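Local coordinates for major capsid protein (Faustovirus, PDB 5J7O) that forms the trimeric, double jelly-roll building block from which the capsid shell of this large double-stranded DNA virus is probably assembled, at residues 413-427 with 607-621. Sequence-based numbering, arbitrary orientation.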
# COMPACT_ATOMS: atom_id res chain seq x y z
N ILE B 413 44.78 2.39 -1.25
CA ILE B 413 43.53 2.71 -0.55
C ILE B 413 43.77 2.83 0.95
O ILE B 413 43.06 3.57 1.65
CB ILE B 413 42.45 1.66 -0.87
CG1 ILE B 413 41.08 2.15 -0.39
CG2 ILE B 413 42.78 0.32 -0.23
CD1 ILE B 413 40.59 3.40 -1.09
N GLY B 414 44.77 2.13 1.48
CA GLY B 414 45.08 2.21 2.90
C GLY B 414 44.10 1.44 3.77
O GLY B 414 44.44 0.38 4.31
N PHE B 415 42.88 1.96 3.91
CA PHE B 415 41.90 1.36 4.80
C PHE B 415 40.51 1.59 4.25
O PHE B 415 40.31 2.37 3.31
CB PHE B 415 42.02 1.92 6.22
CG PHE B 415 41.69 3.38 6.33
CD1 PHE B 415 42.60 4.35 5.94
CD2 PHE B 415 40.46 3.79 6.84
CE1 PHE B 415 42.29 5.69 6.04
CE2 PHE B 415 40.15 5.13 6.94
CZ PHE B 415 41.07 6.09 6.54
N THR B 416 39.53 0.91 4.85
CA THR B 416 38.13 1.09 4.52
C THR B 416 37.31 1.22 5.79
O THR B 416 37.57 0.52 6.78
CB THR B 416 37.59 -0.08 3.68
OG1 THR B 416 36.16 0.03 3.57
CG2 THR B 416 37.94 -1.42 4.31
N LEU B 417 36.34 2.12 5.77
CA LEU B 417 35.39 2.22 6.87
C LEU B 417 34.41 1.06 6.81
O LEU B 417 34.00 0.63 5.73
CB LEU B 417 34.64 3.54 6.82
CG LEU B 417 35.12 4.62 7.79
CD1 LEU B 417 36.62 4.75 7.73
CD2 LEU B 417 34.46 5.95 7.46
N ILE B 418 34.05 0.54 7.98
CA ILE B 418 33.06 -0.53 8.08
C ILE B 418 32.05 -0.14 9.16
O ILE B 418 32.33 0.67 10.05
CB ILE B 418 33.70 -1.90 8.40
CG1 ILE B 418 34.05 -2.01 9.89
CG2 ILE B 418 34.94 -2.13 7.56
CD1 ILE B 418 34.59 -3.36 10.29
N ARG B 419 30.86 -0.73 9.06
CA ARG B 419 29.82 -0.58 10.06
C ARG B 419 29.53 -1.95 10.66
O ARG B 419 29.34 -2.93 9.93
CB ARG B 419 28.55 0.02 9.47
CG ARG B 419 28.41 1.53 9.66
CD ARG B 419 29.29 2.31 8.69
NE ARG B 419 28.93 3.73 8.67
CZ ARG B 419 29.35 4.59 7.74
NH1 ARG B 419 30.13 4.18 6.75
NH2 ARG B 419 28.97 5.86 7.80
N VAL B 420 29.49 -2.01 11.99
CA VAL B 420 29.34 -3.27 12.70
C VAL B 420 28.17 -3.17 13.68
O VAL B 420 27.89 -2.10 14.22
CB VAL B 420 30.64 -3.66 13.45
CG1 VAL B 420 31.67 -4.20 12.47
CG2 VAL B 420 31.19 -2.46 14.21
N TYR B 421 27.50 -4.30 13.89
CA TYR B 421 26.41 -4.36 14.84
C TYR B 421 26.95 -4.52 16.26
O TYR B 421 27.94 -5.21 16.48
CB TYR B 421 25.46 -5.51 14.51
CG TYR B 421 24.81 -5.41 13.15
CD1 TYR B 421 23.64 -4.68 12.98
CD2 TYR B 421 25.36 -6.04 12.05
CE1 TYR B 421 23.03 -4.58 11.74
CE2 TYR B 421 24.76 -5.95 10.80
CZ TYR B 421 23.60 -5.22 10.66
OH TYR B 421 23.00 -5.13 9.42
N ARG B 422 26.28 -3.87 17.21
CA ARG B 422 26.64 -3.97 18.62
C ARG B 422 25.35 -4.00 19.43
O ARG B 422 24.69 -2.96 19.59
CB ARG B 422 27.55 -2.82 19.04
CG ARG B 422 29.02 -3.16 18.98
CD ARG B 422 29.36 -4.22 20.01
NE ARG B 422 30.73 -4.72 19.92
CZ ARG B 422 31.36 -5.34 20.91
NH1 ARG B 422 30.74 -5.54 22.07
NH2 ARG B 422 32.60 -5.77 20.75
N GLU B 423 25.00 -5.17 19.95
CA GLU B 423 23.69 -5.44 20.51
C GLU B 423 23.79 -5.72 22.01
O GLU B 423 24.76 -6.34 22.47
CB GLU B 423 23.04 -6.63 19.79
CG GLU B 423 21.99 -7.39 20.59
CD GLU B 423 21.44 -8.59 19.85
OE1 GLU B 423 21.37 -8.53 18.60
OE2 GLU B 423 21.08 -9.59 20.50
N GLN B 424 22.79 -5.26 22.76
CA GLN B 424 22.63 -5.58 24.16
C GLN B 424 21.15 -5.76 24.46
O GLN B 424 20.31 -4.96 24.03
CB GLN B 424 23.21 -4.50 25.08
CG GLN B 424 22.68 -4.55 26.51
CD GLN B 424 23.35 -3.54 27.42
OE1 GLN B 424 24.57 -3.48 27.51
NE2 GLN B 424 22.54 -2.74 28.11
N VAL B 425 20.82 -6.82 25.21
CA VAL B 425 19.46 -7.12 25.62
C VAL B 425 19.43 -7.20 27.14
O VAL B 425 20.06 -8.09 27.73
CB VAL B 425 18.94 -8.42 24.99
CG1 VAL B 425 17.51 -8.67 25.41
CG2 VAL B 425 19.05 -8.35 23.47
N GLN B 426 18.70 -6.28 27.76
CA GLN B 426 18.57 -6.22 29.21
C GLN B 426 17.13 -6.55 29.59
O GLN B 426 16.20 -5.82 29.21
CB GLN B 426 18.95 -4.83 29.73
CG GLN B 426 18.74 -4.65 31.23
CD GLN B 426 19.85 -5.26 32.05
OE1 GLN B 426 20.98 -4.78 32.04
NE2 GLN B 426 19.53 -6.33 32.78
N ARG B 427 16.94 -7.64 30.32
CA ARG B 427 15.61 -7.99 30.81
C ARG B 427 15.23 -7.08 31.97
O ARG B 427 16.04 -6.83 32.87
CB ARG B 427 15.54 -9.45 31.25
CG ARG B 427 14.24 -9.77 31.96
CD ARG B 427 13.73 -11.14 31.62
NE ARG B 427 13.54 -11.34 30.19
CZ ARG B 427 12.97 -12.41 29.66
NH1 ARG B 427 12.52 -13.38 30.44
NH2 ARG B 427 12.84 -12.52 28.34
N CYS B 607 10.00 -7.51 30.39
CA CYS B 607 10.33 -7.13 29.03
C CYS B 607 11.85 -7.08 28.87
O CYS B 607 12.60 -6.97 29.84
CB CYS B 607 9.72 -5.77 28.67
SG CYS B 607 7.93 -5.66 28.86
N ASP B 608 12.28 -7.15 27.61
CA ASP B 608 13.70 -7.10 27.26
C ASP B 608 13.98 -5.79 26.54
O ASP B 608 13.42 -5.53 25.47
CB ASP B 608 14.08 -8.29 26.37
CG ASP B 608 13.92 -9.62 27.07
OD1 ASP B 608 14.16 -9.68 28.30
OD2 ASP B 608 13.55 -10.61 26.40
N LEU B 609 14.84 -4.96 27.13
CA LEU B 609 15.25 -3.71 26.50
C LEU B 609 16.32 -4.04 25.47
O LEU B 609 17.48 -4.29 25.82
CB LEU B 609 15.75 -2.71 27.53
CG LEU B 609 15.91 -1.30 26.95
CD1 LEU B 609 14.55 -0.69 26.65
CD2 LEU B 609 16.71 -0.40 27.88
N ILE B 610 15.94 -4.03 24.20
CA ILE B 610 16.83 -4.41 23.10
C ILE B 610 17.45 -3.14 22.53
O ILE B 610 16.73 -2.23 22.10
CB ILE B 610 16.07 -5.20 22.02
CG1 ILE B 610 15.40 -6.42 22.65
CG2 ILE B 610 17.01 -5.61 20.90
CD1 ILE B 610 14.46 -7.14 21.71
N SER B 611 18.78 -3.08 22.52
CA SER B 611 19.52 -1.93 22.01
C SER B 611 20.59 -2.44 21.06
O SER B 611 21.53 -3.13 21.48
CB SER B 611 20.14 -1.13 23.15
OG SER B 611 21.10 -0.20 22.66
N ILE B 612 20.46 -2.10 19.78
CA ILE B 612 21.37 -2.56 18.73
C ILE B 612 21.92 -1.32 18.04
O ILE B 612 21.20 -0.66 17.28
CB ILE B 612 20.67 -3.48 17.73
CG1 ILE B 612 20.10 -4.71 18.45
CG2 ILE B 612 21.63 -3.91 16.63
CD1 ILE B 612 19.28 -5.60 17.57
N ALA B 613 23.18 -1.01 18.29
CA ALA B 613 23.82 0.16 17.71
C ALA B 613 24.63 -0.21 16.48
O ALA B 613 25.16 -1.32 16.37
CB ALA B 613 24.73 0.84 18.73
N LYS B 614 24.70 0.73 15.54
CA LYS B 614 25.55 0.61 14.36
C LYS B 614 26.78 1.48 14.59
O LYS B 614 26.69 2.71 14.60
CB LYS B 614 24.80 1.04 13.10
CG LYS B 614 23.67 0.09 12.71
CD LYS B 614 24.21 -1.29 12.38
CE LYS B 614 25.12 -1.24 11.16
NZ LYS B 614 24.42 -0.70 9.97
N CYS B 615 27.92 0.84 14.79
CA CYS B 615 29.16 1.53 15.11
C CYS B 615 30.06 1.63 13.89
O CYS B 615 29.87 0.94 12.88
CB CYS B 615 29.89 0.81 16.25
SG CYS B 615 28.94 0.70 17.79
N ILE B 616 31.06 2.51 13.99
CA ILE B 616 32.05 2.73 12.95
C ILE B 616 33.36 2.09 13.39
O ILE B 616 33.83 2.33 14.51
CB ILE B 616 32.24 4.22 12.65
CG1 ILE B 616 31.02 4.80 11.95
CG2 ILE B 616 33.50 4.45 11.82
CD1 ILE B 616 31.15 6.27 11.59
N ASN B 617 33.94 1.28 12.51
CA ASN B 617 35.28 0.76 12.72
C ASN B 617 36.03 0.85 11.39
O ASN B 617 35.56 1.49 10.44
CB ASN B 617 35.25 -0.67 13.28
CG ASN B 617 36.52 -1.03 14.03
OD1 ASN B 617 37.61 -0.59 13.67
ND2 ASN B 617 36.38 -1.82 15.08
N PHE B 618 37.19 0.21 11.32
CA PHE B 618 38.08 0.34 10.18
C PHE B 618 38.66 -1.02 9.85
O PHE B 618 38.60 -1.96 10.65
CB PHE B 618 39.19 1.36 10.46
CG PHE B 618 38.71 2.59 11.18
CD1 PHE B 618 38.27 3.70 10.47
CD2 PHE B 618 38.68 2.64 12.56
CE1 PHE B 618 37.82 4.83 11.12
CE2 PHE B 618 38.22 3.76 13.22
CZ PHE B 618 37.79 4.86 12.50
N LEU B 619 39.22 -1.13 8.64
CA LEU B 619 39.78 -2.39 8.16
C LEU B 619 41.01 -2.08 7.32
O LEU B 619 40.91 -1.36 6.32
CB LEU B 619 38.75 -3.17 7.34
CG LEU B 619 38.96 -4.68 7.21
CD1 LEU B 619 38.73 -5.36 8.55
CD2 LEU B 619 38.04 -5.25 6.15
N LEU B 620 42.16 -2.61 7.72
CA LEU B 620 43.39 -2.38 6.98
C LEU B 620 43.45 -3.28 5.75
O LEU B 620 42.74 -4.28 5.64
CB LEU B 620 44.62 -2.60 7.86
CG LEU B 620 44.88 -1.59 8.98
CD1 LEU B 620 46.31 -1.70 9.47
CD2 LEU B 620 44.57 -0.17 8.51
N ILE B 621 44.34 -2.91 4.82
CA ILE B 621 44.46 -3.59 3.54
C ILE B 621 45.75 -4.40 3.53
O ILE B 621 46.53 -4.34 4.49
CB ILE B 621 44.42 -2.56 2.39
CG1 ILE B 621 43.72 -3.15 1.16
CG2 ILE B 621 45.82 -2.04 2.05
CD1 ILE B 621 42.21 -3.23 1.31
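Asp608 is gripped side-on by Arg427, with NE reaching OD1 at 2.6 Å and NH2 reaching OD2 at 2.8 Å. Both oxygens offer their syn lone pairs and lie practically in the guanidinium plane, so this two-pronged salt bridge fixes the rotation of both flat groups. It clasps one end of a long antiparallel pair, in which residues 415-427 run beside 608-620 in unbroken register. Six hydrogen-bonded pairs, from Thr416 with Leu619 to Gln426 with Leu609, stitch the backbones together. Bonds are nearly straight between Ile418 and Asn617 (172° and 174°), but Leu619 N to Thr416 O is only weak. Midway, Lys614 curls over one face of the Tyr421 ring; its CE stands 4.2 Å from the ring centroid in a CH-pi contact, while CD lies 3.5 Å from Tyr421 CD1. Every torsion of the lysine chain from chi1 to chi4 is near -60°, which folds it back across the ring instead of extending it. Nearer the start of 415-427, Leu417 CD1 meets the edge of the Phe618 ring at CD1, 3.4 Å away, the two side chains lying alongside. On the other sheet face, Thr416 CG2 presses against Leu619 CB at 3.6 Å. Arg419 runs beside Ile616 and reaches Glu445 in a salt bridge, and Tyr421 OH is hydrogen-bonded to Leu300 O. Within a jelly-roll of this hexon-like capsid protein, 607-620 is an inner strand between 415-428 and 444-453, and Leu204 of helix 203-212 packs on Glu423, Val425, Ile610 and Ile612. Tyr63 of the second subunit touches Phe415 and Met18 of the third touches Phe618, while on the opposite sheet face Leu198 and Asp199 of strand 196-202 border Ile418, Val420 and Leu619.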